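Local structure of conserved hypothetical secreted protein (Helicobacter pylori, 4RNZ) at residues D104-K107 with A108-P112; D144-G148 with Q149-Q153; N116-M119 with N120-K124. The protein is a zinc-dependent M23B-family metallopeptidase that determines cell shape, probably by acting as an endopeptidase on peptidoglycan. All coordinates share one frame; numbering follows the deposited sequence.

Overall arrangement
All three contacts are local, and all lie in the Csd3 second domain, away from the zinc site. Along the chain interaction 1 comes first, at the end of helix 101-109; interaction 3 follows at the end of the next helix, 112-121; interaction 2 is the hairpin of strands 136-146 and 149-151. The centres of interactions 1 and 3 are about 15 Å apart, and the two helices pack through Ile-105 against Leu-118 and Met-119. Interaction 2 lies about 18 Å from interaction 1 and about 23 Å from interaction 3, centre to centre, yet a probable Gln-153 to Gln-117 hydrogen bond ties it to helix 112-121. Helix pair and sheet are thus linked within one domain.

Interaction 1: residues D104-K107 with A108-P112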
loop_
_atom_site.group_PDB
_atom_site.type_symbol
_atom_site.label_atom_id
_atom_site.label_comp_id
_atom_site.label_asym_id
_atom_site.label_seq_id
_atom_site.Cartn_x
_atom_site.Cartn_y
_atom_site.Cartn_z
ATOM N N ASP A 104 -9.744 -11.853 -17.680
ATOM C CA ASP A 104 -10.765 -10.908 -18.079
ATOM C C ASP A 104 -10.512 -9.488 -17.561
ATOM O O ASP A 104 -10.666 -8.520 -18.311
ATOM C CB ASP A 104 -12.136 -11.409 -17.666
ATOM C CG ASP A 104 -12.591 -12.607 -18.499
ATOM O OD1 ASP A 104 -12.001 -12.886 -19.569
ATOM O OD2 ASP A 104 -13.526 -13.298 -18.060
ATOM N N ILE A 105 -10.108 -9.353 -16.300
ATOM C CA ILE A 105 -9.780 -8.023 -15.772
ATOM C C ILE A 105 -8.646 -7.411 -16.573
ATOM O O ILE A 105 -8.678 -6.219 -16.913
ATOM C CB ILE A 105 -9.408 -8.079 -14.280
ATOM C CG1 ILE A 105 -10.665 -8.390 -13.469
ATOM C CG2 ILE A 105 -8.821 -6.751 -13.799
ATOM C CD1 ILE A 105 -10.390 -8.998 -12.123
ATOM N N ILE A 106 -7.639 -8.218 -16.892
ATOM C CA ILE A 106 -6.517 -7.698 -17.694
ATOM C C ILE A 106 -7.005 -7.283 -19.084
ATOM O O ILE A 106 -6.617 -6.233 -19.604
ATOM C CB ILE A 106 -5.378 -8.712 -17.816
ATOM C CG1 ILE A 106 -4.811 -9.056 -16.432
ATOM C CG2 ILE A 106 -4.271 -8.186 -18.729
ATOM C CD1 ILE A 106 -4.167 -7.907 -15.714
ATOM N N LYS A 107 -7.866 -8.094 -19.683
ATOM C CA LYS A 107 -8.398 -7.737 -20.994
ATOM C C LYS A 107 -9.056 -6.367 -20.964
ATOM O O LYS A 107 -8.826 -5.560 -21.859
ATOM C CB LYS A 107 -9.400 -8.763 -21.512
ATOM C CG LYS A 107 -9.807 -8.468 -22.952
ATOM C CD LYS A 107 -11.096 -9.154 -23.371
ATOM C CE LYS A 107 -11.374 -8.852 -24.840
ATOM N NZ LYS A 107 -12.727 -9.304 -25.276
ATOM N N ALA A 108 -9.851 -6.099 -19.922
ATOM C CA ALA A 108 -10.628 -4.854 -19.832
ATOM C C ALA A 108 -9.869 -3.632 -19.330
ATOM O O ALA A 108 -10.282 -2.495 -19.605
ATOM C CB ALA A 108 -11.847 -5.080 -18.958
ATOM N N THR A 109 -8.779 -3.838 -18.584
ATOM C CA THR A 109 -8.071 -2.700 -17.949
ATOM C C THR A 109 -6.587 -2.614 -18.251
ATOM O O THR A 109 -5.953 -1.623 -17.926
ATOM C CB THR A 109 -8.179 -2.813 -16.414
ATOM O OG1 THR A 109 -7.450 -3.980 -15.976
ATOM C CG2 THR A 109 -9.641 -2.921 -15.994
ATOM N N ASN A 110 -6.038 -3.687 -18.800
ATOM C CA ASN A 110 -4.613 -3.875 -18.928
ATOM C C ASN A 110 -3.849 -3.593 -17.620
ATOM O O ASN A 110 -2.717 -3.108 -17.652
ATOM C CB ASN A 110 -4.075 -3.017 -20.070
ATOM C CG ASN A 110 -2.705 -3.460 -20.521
ATOM O OD1 ASN A 110 -2.446 -4.657 -20.714
ATOM N ND2 ASN A 110 -1.806 -2.502 -20.684
ATOM N N ASP A 111 -4.452 -3.930 -16.483
ATOM C CA ASP A 111 -3.857 -3.605 -15.190
ATOM C C ASP A 111 -3.740 -4.775 -14.209
ATOM O O ASP A 111 -4.669 -5.068 -13.462
ATOM C CB ASP A 111 -4.612 -2.490 -14.525
ATOM C CG ASP A 111 -3.945 -2.062 -13.222
ATOM O OD1 ASP A 111 -2.760 -2.373 -13.009
ATOM O OD2 ASP A 111 -4.610 -1.435 -12.430
ATOM N N PRO A 112 -2.568 -5.390 -14.172
ATOM C CA PRO A 112 -2.257 -6.449 -13.218
ATOM C C PRO A 112 -2.399 -6.030 -11.757
ATOM O O PRO A 112 -2.735 -6.850 -10.918
ATOM C CB PRO A 112 -0.817 -6.827 -13.570
ATOM C CG PRO A 112 -0.674 -6.450 -15.011
ATOM C CD PRO A 112 -1.479 -5.189 -15.150
#
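Helix 101-109 ends here with the backbone N of Ala-108 bonded to Asp-104 O, that of Thr-109 to Ile-105 O and that of Asn-110 to Ile-106 O (2.7 Å), after which Asn-110 turns to positive phi. Asparagine tolerates that conformation better than most residues.

Thr-109 folds its hydroxyl back on the last turn. With chi1 at 66°, OG1 sits between its own backbone N and carbonyl carbon, and from there it gives a hydrogen bond to Ile-105 O at 2.7 Å. It approaches above the carbonyl plane, 45° out of it, whereas the Thr-109 N-H comes nearly along the C=O axis, so one oxygen holds two donors. The same OG1 accepts from Asp-111 N at 3.0 Å, closing an ST turn. Alongside, Ile-105 CG2 lies 3.8 Å from Thr-109 OG1, the two side chains pointing the same way.

Ile-106 reaches forward with its CG1 branch. Its CD1 rests against Pro-112, 3.4 Å from Pro-112 N and 3.8 Å from CG, and only 3.5 Å from CA, tighter than usual for carbons. Proline suits the first turn of helix 112-121, where no backbone N-H is needed. Just before it, Asp-111 is the N-cap: its carboxylate bonds to Leu-113 N and, weakly, Leu-114 N, and forms a salt bridge with Arg-143.

One threonine hydroxyl therefore serves as donor to the ending helix and acceptor from the connection, and the Asp-111 carboxylate would probably interact favourably with the next helix's dipole; the chain changes helices with hydroxyl, Asp-111 N-H and carboxylate all hydrogen-bonded.

Interaction 2: residues D144-G148 with Q149-Q153. With PO4 (phosphate ion), chain G.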
loop_
_atom_site.group_PDB
_atom_site.type_symbol
_atom_site.label_atom_id
_atom_site.label_comp_id
_atom_site.label_asym_id
_atom_site.label_seq_id
_atom_site.Cartn_x
_atom_site.Cartn_y
_atom_site.Cartn_z
ATOM N N ASP A 144 -4.558 7.328 -8.855
ATOM C CA ASP A 144 -4.021 8.677 -8.634
ATOM C C ASP A 144 -3.052 9.028 -9.767
ATOM O O ASP A 144 -2.317 8.166 -10.239
ATOM C CB ASP A 144 -3.342 8.803 -7.276
ATOM C CG ASP A 144 -4.300 8.723 -6.114
ATOM O OD1 ASP A 144 -5.508 8.935 -6.261
ATOM O OD2 ASP A 144 -3.816 8.478 -5.006
ATOM N N TYR A 145 -3.077 10.287 -10.197
ATOM C CA TYR A 145 -2.322 10.734 -11.372
ATOM C C TYR A 145 -1.498 11.980 -11.061
ATOM O O TYR A 145 -1.964 12.873 -10.358
ATOM C CB TYR A 145 -3.282 11.103 -12.503
ATOM C CG TYR A 145 -4.025 9.928 -13.065
ATOM C CD1 TYR A 145 -5.153 9.413 -12.420
ATOM C CD2 TYR A 145 -3.619 9.329 -14.234
ATOM C CE1 TYR A 145 -5.842 8.318 -12.942
ATOM C CE2 TYR A 145 -4.306 8.236 -14.767
ATOM C CZ TYR A 145 -5.406 7.734 -14.114
ATOM O OH TYR A 145 -6.087 6.642 -14.654
ATOM N N ARG A 146 -0.295 12.024 -11.622
ATOM C CA ARG A 146 0.581 13.197 -11.563
ATOM C C ARG A 146 0.922 13.578 -12.973
ATOM O O ARG A 146 1.449 12.755 -13.729
ATOM C CB ARG A 146 1.891 12.876 -10.857
ATOM C CG ARG A 146 1.749 12.792 -9.387
ATOM C CD ARG A 146 3.088 12.413 -8.809
ATOM N NE ARG A 146 3.959 13.579 -8.680
ATOM C CZ ARG A 146 5.049 13.587 -7.935
ATOM N NH1 ARG A 146 5.367 12.494 -7.250
ATOM N NH2 ARG A 146 5.792 14.694 -7.834
ATOM N N VAL A 147 0.644 14.827 -13.289
ATOM C CA VAL A 147 0.644 15.359 -14.660
ATOM C C VAL A 147 0.237 14.316 -15.695
ATOM O O VAL A 147 0.986 13.953 -16.591
ATOM C CB VAL A 147 1.958 16.092 -15.003
ATOM C CG1 VAL A 147 3.153 15.142 -15.012
ATOM C CG2 VAL A 147 1.817 16.858 -16.326
ATOM N N GLY A 148 -0.968 13.803 -15.492
ATOM C CA GLY A 148 -1.612 12.923 -16.443
ATOM C C GLY A 148 -1.239 11.470 -16.301
ATOM O O GLY A 148 -1.836 10.639 -16.962
ATOM N N GLN A 149 -0.291 11.156 -15.416
ATOM C CA GLN A 149 0.333 9.858 -15.391
ATOM C C GLN A 149 -0.015 9.113 -14.104
ATOM O O GLN A 149 0.274 9.596 -13.014
ATOM C CB GLN A 149 1.829 10.062 -15.432
ATOM C CG GLN A 149 2.611 8.816 -15.733
ATOM C CD GLN A 149 3.073 8.770 -17.169
ATOM O OE1 GLN A 149 2.684 9.611 -17.993
ATOM N NE2 GLN A 149 3.922 7.794 -17.479
ATOM N N ALA A 150 -0.583 7.921 -14.225
ATOM C CA ALA A 150 -0.961 7.171 -13.038
ATOM C C ALA A 150 0.291 6.772 -12.274
ATOM O O ALA A 150 1.335 6.518 -12.858
ATOM C CB ALA A 150 -1.757 5.938 -13.415
ATOM N N PHE A 151 0.193 6.742 -10.960
ATOM C CA PHE A 151 1.304 6.268 -10.150
ATOM C C PHE A 151 0.770 5.492 -8.959
ATOM O O PHE A 151 -0.400 5.617 -8.600
ATOM C CB PHE A 151 2.170 7.445 -9.668
ATOM C CG PHE A 151 1.502 8.298 -8.638
ATOM C CD1 PHE A 151 0.649 9.316 -9.018
ATOM C CD2 PHE A 151 1.723 8.091 -7.294
ATOM C CE1 PHE A 151 0.013 10.082 -8.068
ATOM C CE2 PHE A 151 1.108 8.868 -6.343
ATOM C CZ PHE A 151 0.255 9.866 -6.729
ATOM N N GLY A 152 1.645 4.714 -8.331
ATOM C CA GLY A 152 1.270 3.934 -7.164
ATOM C C GLY A 152 0.320 2.830 -7.605
ATOM O O GLY A 152 0.428 2.314 -8.705
ATOM N N GLN A 153 -0.653 2.510 -6.777
ATOM C CA GLN A 153 -1.567 1.424 -7.094
ATOM C C GLN A 153 -2.961 1.989 -7.064
ATOM O O GLN A 153 -3.206 3.026 -6.460
ATOM C CB GLN A 153 -1.428 0.272 -6.075
ATOM C CG GLN A 153 -0.162 -0.593 -6.253
ATOM C CD GLN A 153 -0.304 -2.013 -5.692
ATOM O OE1 GLN A 153 -1.373 -2.616 -5.715
ATOM N NE2 GLN A 153 0.792 -2.555 -5.204
HETATM P P PO4 G . -6.363 6.811 -18.024
HETATM O O1 PO4 G . -5.793 5.977 -16.884
HETATM O O2 PO4 G . -6.055 6.088 -19.314
HETATM O O3 PO4 G . -5.756 8.197 -18.064
HETATM O O4 PO4 G . -7.855 7.023 -17.924
HETATM O O HOH W 1 -3.050 5.160 -8.194
#
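A two-residue beta hairpin joins strand 136-146 to strand 149-151 through a type I' turn from Arg-146 to Gln-149, with Val-147 and Gly-148 at its corners. The turn puts both at positive phi, which comes easily to Gly-148 and is less usual for a beta-branched valine.

Arg-146 and Gln-149 form the hydrogen-bonded pair that closes the turn: Arg-146 N gives to Gln-149 O at 2.9 Å, nearly straight at 168°, and Gln-149 N returns a bond to Arg-146 O. Tyr-145 and Ala-150 make the next, non-hydrogen-bonded pair. Here a small methyl group is well suited, since Ala-150 CB lies off-centre over the tyrosine ring, 3.7 Å from Tyr-145 CE2. At its far end Tyr-145 OH meets phosphate O1, near the ring plane, in a hydrogen bond modelled too short for its length to be trusted. Lys-89 and Lys-91 also bind this phosphate, probably acquired from the crystallisation liquor.

The other face carries Asp-144, Arg-146, Gln-149 and Phe-151. In Phe-151 a chi1 of 70° sets CG between the backbone N and carbonyl carbon, turning the ring back across the hairpin, where Asp-144 CB comes within 3.7 Å of Phe-151 CE1. Arg-146 lays its CD over one face of the Phe-151 ring, 4.2 Å from the centroid, in a CH-pi contact. The guanidinium plane stands 76° from the ring, while Asp-144 pairs with Arg-88.

A water accepts from Asp-144 N and donates to Phe-151 O and Gln-153 O, bridging the strands where the chain turns a corner at Gly-152. Arginine thus divides its work: methylenes cover the aromatic ring, and polar partners, Gln-67 among them, engage the guanidinium.

Interaction 3: residues N116-M119 with N120-K124; sequences NQLM and NAYKK
Leu-118 turns CG anti to the backbone N (chi1 -167°), while Tyr-122 has CG beside its own N (chi1 -80°), and these settings bring the two side chains together one helical turn apart. Leu-118 CD1 touches the tyrosine at CE2, 3.8 Å away, with CD2 of the ring close by. The Leu-118 carbonyl oxygen lies at the edge of the same ring, in its plane, and accepts from Tyr-122 N at 3.1 Å. Leucine and tyrosine suit this buried face: Ala-159 of strand 153-163 touches both, Phe-128 meets the Tyr-122 ring, and the phenol OH reaches the Tyr-168 carbonyl.

Earlier in the turn, Asn-120 N bonds to Asn-116 O at 3.0 Å and Ala-121 N to Gln-117 O at 2.9 Å. Ala-121 is buried, and its small CB lies 3.3 Å from Gln-117 O. Met-119, its chain bent at chi2 and chi3, packs on Tyr-102 and Phe-128, and Gln-117 NE2 gives hydrogen bonds to Pro-154 O and Gln-153 OE1.

Tyr-122 N also makes a weak bond to Met-119 O as the residue leaves helical geometry. The arrangement is the C-terminal end of helix 112-121, which packs on strand 153-163 of the domain's antiparallel sheet.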
loop_
_atom_site.group_PDB
_atom_site.type_symbol
_atom_site.label_atom_id
_atom_site.label_comp_id
_atom_site.label_asym_id
_atom_site.label_seq_id
_atom_site.Cartn_x
_atom_site.Cartn_y
_atom_site.Cartn_z
ATOM N N ASN A 116 -4.655 -8.172 -9.268
ATOM C CA ASN A 116 -4.080 -8.757 -8.036
ATOM C C ASN A 116 -4.806 -8.322 -6.771
ATOM O O ASN A 116 -4.978 -9.123 -5.843
ATOM C CB ASN A 116 -2.611 -8.352 -7.842
ATOM C CG ASN A 116 -1.686 -8.944 -8.862
ATOM O OD1 ASN A 116 -1.995 -9.929 -9.542
ATOM N ND2 ASN A 116 -0.498 -8.363 -8.946
ATOM N N GLN A 117 -5.195 -7.044 -6.714
ATOM C CA GLN A 117 -5.981 -6.535 -5.595
ATOM C C GLN A 117 -7.314 -7.264 -5.468
ATOM O O GLN A 117 -7.720 -7.618 -4.366
ATOM C CB GLN A 117 -6.273 -5.052 -5.730
ATOM C CG GLN A 117 -5.072 -4.197 -5.491
ATOM C CD GLN A 117 -5.366 -2.708 -5.460
ATOM O OE1 GLN A 117 -6.499 -2.267 -5.385
ATOM N NE2 GLN A 117 -4.319 -1.937 -5.477
ATOM N N LEU A 118 -7.977 -7.519 -6.588
ATOM C CA LEU A 118 -9.243 -8.280 -6.529
ATOM C C LEU A 118 -9.060 -9.723 -6.058
ATOM O O LEU A 118 -9.834 -10.193 -5.239
ATOM C CB LEU A 118 -9.982 -8.265 -7.868
ATOM C CG LEU A 118 -11.422 -8.769 -7.668
ATOM C CD1 LEU A 118 -12.344 -7.669 -7.182
ATOM C CD2 LEU A 118 -11.947 -9.382 -8.928
ATOM N N MET A 119 -8.061 -10.420 -6.593
ATOM C CA MET A 119 -7.787 -11.792 -6.202
ATOM C C MET A 119 -7.544 -11.817 -4.693
ATOM O O MET A 119 -8.108 -12.636 -3.975
ATOM C CB MET A 119 -6.553 -12.348 -6.909
ATOM C CG MET A 119 -6.577 -12.400 -8.435
ATOM S SD MET A 119 -8.029 -13.153 -9.213
ATOM C CE MET A 119 -9.091 -11.735 -9.346
ATOM N N ASN A 120 -6.731 -10.882 -4.218
ATOM C CA ASN A 120 -6.404 -10.802 -2.807
ATOM C C ASN A 120 -7.600 -10.464 -1.919
ATOM O O ASN A 120 -7.738 -11.026 -0.845
ATOM C CB ASN A 120 -5.230 -9.830 -2.575
ATOM C CG ASN A 120 -3.887 -10.457 -2.900
ATOM O OD1 ASN A 120 -3.647 -11.623 -2.589
ATOM N ND2 ASN A 120 -2.981 -9.674 -3.507
ATOM N N ALA A 121 -8.454 -9.557 -2.372
ATOM C CA ALA A 121 -9.630 -9.144 -1.636
ATOM C C ALA A 121 -10.612 -10.293 -1.464
ATOM O O ALA A 121 -11.320 -10.349 -0.480
ATOM C CB ALA A 121 -10.330 -7.993 -2.339
ATOM N N TYR A 122 -10.663 -11.177 -2.450
ATOM C CA TYR A 122 -11.572 -12.322 -2.419
ATOM C C TYR A 122 -10.832 -13.637 -2.130
ATOM O O TYR A 122 -11.339 -14.722 -2.438
ATOM C CB TYR A 122 -12.329 -12.393 -3.748
ATOM C CG TYR A 122 -13.483 -11.431 -3.821
ATOM C CD1 TYR A 122 -14.728 -11.762 -3.287
ATOM C CD2 TYR A 122 -13.342 -10.185 -4.404
ATOM C CE1 TYR A 122 -15.791 -10.879 -3.320
ATOM C CE2 TYR A 122 -14.404 -9.305 -4.464
ATOM C CZ TYR A 122 -15.628 -9.644 -3.918
ATOM O OH TYR A 122 -16.689 -8.765 -3.981
ATOM N N LYS A 123 -9.646 -13.562 -1.528
ATOM C CA LYS A 123 -8.816 -14.764 -1.426
ATOM C C LYS A 123 -9.474 -15.918 -0.657
ATOM O O LYS A 123 -9.266 -17.086 -1.012
ATOM C CB LYS A 123 -7.424 -14.495 -0.841
ATOM C CG LYS A 123 -6.392 -15.357 -1.555
ATOM C CD LYS A 123 -5.064 -15.532 -0.846
ATOM C CE LYS A 123 -4.117 -16.261 -1.788
ATOM N NZ LYS A 123 -2.793 -16.576 -1.189
ATOM N N LYS A 124 -10.262 -15.603 0.370
ATOM C CA LYS A 124 -10.944 -16.656 1.142
ATOM C C LYS A 124 -12.404 -16.853 0.731
ATOM O O LYS A 124 -13.153 -17.554 1.395
ATOM C CB LYS A 124 -10.857 -16.359 2.650
ATOM C CG LYS A 124 -9.447 -16.324 3.232
ATOM C CD LYS A 124 -8.563 -17.503 2.813
ATOM C CE LYS A 124 -9.182 -18.857 3.157
ATOM N NZ LYS A 124 -8.323 -20.001 2.740
#